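Long-range contact in probable glutamine synthetase (Pseudomonas aeruginosa, PDB 4HPP), which belongs to the glutamine synthetase family of metal-dependent enzymes and binds a magnesium ion and glutamic acid: residues A[165-170]-A[203-208]. Numbering follows the deposited sequence.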
loop_
_atom_site.group_PDB
_atom_site.type_symbol
_atom_site.label_atom_id
_atom_site.label_comp_id
_atom_site.label_asym_id
_atom_site.label_seq_id
_atom_site.Cartn_x
_atom_site.Cartn_y
_atom_site.Cartn_z
ATOM N N SER A 165 16.694 22.426 14.047
ATOM C CA SER A 165 17.859 22.256 13.178
ATOM C C SER A 165 17.732 23.140 11.962
ATOM O O SER A 165 18.676 23.894 11.600
ATOM C CB SER A 165 18.030 20.804 12.844
ATOM O OG SER A 165 18.580 20.661 11.582
ATOM N N ALA A 166 16.553 23.118 11.339
ATOM C CA ALA A 166 16.279 24.053 10.218
ATOM C C ALA A 166 16.496 25.552 10.591
ATOM O O ALA A 166 17.172 26.286 9.865
ATOM C CB ALA A 166 14.911 23.807 9.657
ATOM N N LEU A 167 16.000 25.976 11.756
ATOM C CA LEU A 167 16.222 27.340 12.200
ATOM C C LEU A 167 17.735 27.551 12.465
ATOM O O LEU A 167 18.288 28.568 12.004
ATOM C CB LEU A 167 15.343 27.713 13.391
ATOM C CG LEU A 167 13.798 27.661 13.223
ATOM C CD1 LEU A 167 13.102 27.580 14.577
ATOM C CD2 LEU A 167 13.183 28.806 12.402
ATOM N N ALA A 168 18.419 26.607 13.137
ATOM C CA ALA A 168 19.930 26.728 13.240
ATOM C C ALA A 168 20.629 26.918 11.907
ATOM O O ALA A 168 21.397 27.925 11.743
ATOM C CB ALA A 168 20.598 25.607 14.031
ATOM N N GLN A 169 20.335 26.016 10.952
ATOM C CA GLN A 169 20.892 26.182 9.614
ATOM C C GLN A 169 20.525 27.504 9.025
ATOM O O GLN A 169 21.274 28.038 8.279
ATOM C CB GLN A 169 20.403 25.130 8.622
ATOM C CG GLN A 169 20.726 23.674 8.916
ATOM C CD GLN A 169 19.982 22.792 7.991
ATOM O OE1 GLN A 169 20.043 22.992 6.758
ATOM N NE2 GLN A 169 19.124 21.886 8.562
ATOM N N ALA A 170 19.368 28.058 9.356
ATOM C CA ALA A 170 18.956 29.292 8.708
ATOM C C ALA A 170 19.606 30.482 9.397
ATOM O O ALA A 170 19.356 31.619 9.046
ATOM C CB ALA A 170 17.470 29.406 8.755
ATOM N N VAL A 203 10.816 37.084 10.247
ATOM C CA VAL A 203 10.319 36.520 8.965
ATOM C C VAL A 203 10.872 35.092 8.750
ATOM O O VAL A 203 10.100 34.148 8.492
ATOM C CB VAL A 203 10.656 37.419 7.740
ATOM C CG1 VAL A 203 10.407 36.678 6.415
ATOM C CG2 VAL A 203 9.897 38.731 7.805
ATOM N N ASN A 204 12.194 34.945 8.877
ATOM C CA ASN A 204 12.847 33.650 8.794
ATOM C C ASN A 204 12.236 32.593 9.699
ATOM O O ASN A 204 11.976 31.459 9.257
ATOM C CB ASN A 204 14.300 33.763 9.205
ATOM C CG ASN A 204 15.123 34.577 8.256
ATOM O OD1 ASN A 204 14.802 34.733 7.095
ATOM N ND2 ASN A 204 16.211 35.097 8.758
ATOM N N VAL A 205 12.014 32.933 10.962
ATOM C CA VAL A 205 11.326 31.969 11.859
ATOM C C VAL A 205 9.956 31.511 11.302
ATOM O O VAL A 205 9.595 30.331 11.446
ATOM C CB VAL A 205 11.160 32.478 13.312
ATOM C CG1 VAL A 205 10.190 31.619 14.071
ATOM C CG2 VAL A 205 12.504 32.527 14.040
ATOM N N ARG A 206 9.213 32.406 10.643
ATOM C CA ARG A 206 7.906 32.012 10.141
ATOM C C ARG A 206 8.003 31.158 8.874
ATOM O O ARG A 206 7.223 30.151 8.684
ATOM C CB ARG A 206 7.092 33.250 9.838
ATOM C CG ARG A 206 6.750 34.025 11.080
ATOM C CD ARG A 206 6.663 35.516 10.767
ATOM N NE ARG A 206 6.357 36.259 11.990
ATOM C CZ ARG A 206 5.637 37.385 12.050
ATOM N NH1 ARG A 206 5.132 37.882 10.917
ATOM N NH2 ARG A 206 5.437 38.003 13.245
ATOM N N GLU A 207 8.918 31.575 7.982
ATOM C CA GLU A 207 8.961 30.973 6.704
ATOM C C GLU A 207 9.550 29.552 6.800
ATOM O O GLU A 207 9.089 28.620 6.084
ATOM C CB GLU A 207 9.640 31.905 5.716
ATOM C CG GLU A 207 8.775 33.131 5.442
ATOM C CD GLU A 207 7.442 32.724 4.852
ATOM O OE1 GLU A 207 6.419 33.213 5.313
ATOM O OE2 GLU A 207 7.435 31.914 3.911
ATOM N N VAL A 208 10.482 29.372 7.747
ATOM C CA VAL A 208 11.137 28.080 7.955
ATOM C C VAL A 208 10.215 27.131 8.695
ATOM O O VAL A 208 10.096 25.985 8.309
ATOM C CB VAL A 208 12.482 28.219 8.706
ATOM C CG1 VAL A 208 13.026 26.848 9.107
ATOM C CG2 VAL A 208 13.493 28.981 7.868
#
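Val208 sets its isopropyl group among Ala166 and Leu167 of the facing helix and Ala170 just past its end. Its CG1, anti to its own backbone N (chi1 171°), lies 3.6 Å from Ala166 CB. The other branch, CG2, reaches Ala170 CB at 4.1 Å. Leu167 answers with a single methyl. Its CD2 lies 3.8 Å from Val208 CB. The same CD2 also touches Val205, 3.7 Å from Val205 CA. It is 4.1 Å from Val205 CG2. The Leu167 methyl thus sits against the backbone of the second helix between two valines one turn apart. Ala166 and Ala170 each meet one methyl of Val208, while Leu167 meets both valines. The two helical segments run roughly antiparallel, at 137°, with axes 10.1 Å apart at closest approach.

The contact joins helix 159-169, at its C-terminal end, to helix 196-216 within the catalytic domain of the glutamine synthetase family. Strand 185-194 closes one flank, where Val188 touches both Leu167 and Val205. Strand 66-78 closes another, with Val76 against Ala170 and Asn204. The OD1 of Asn204 is hydrogen-bonded to Tyr91 and His93, which ties helix 196-216 to strand 89-97. No hydrogen bond or salt bridge joins the two segments; the buried contact between them rests on apolar packing.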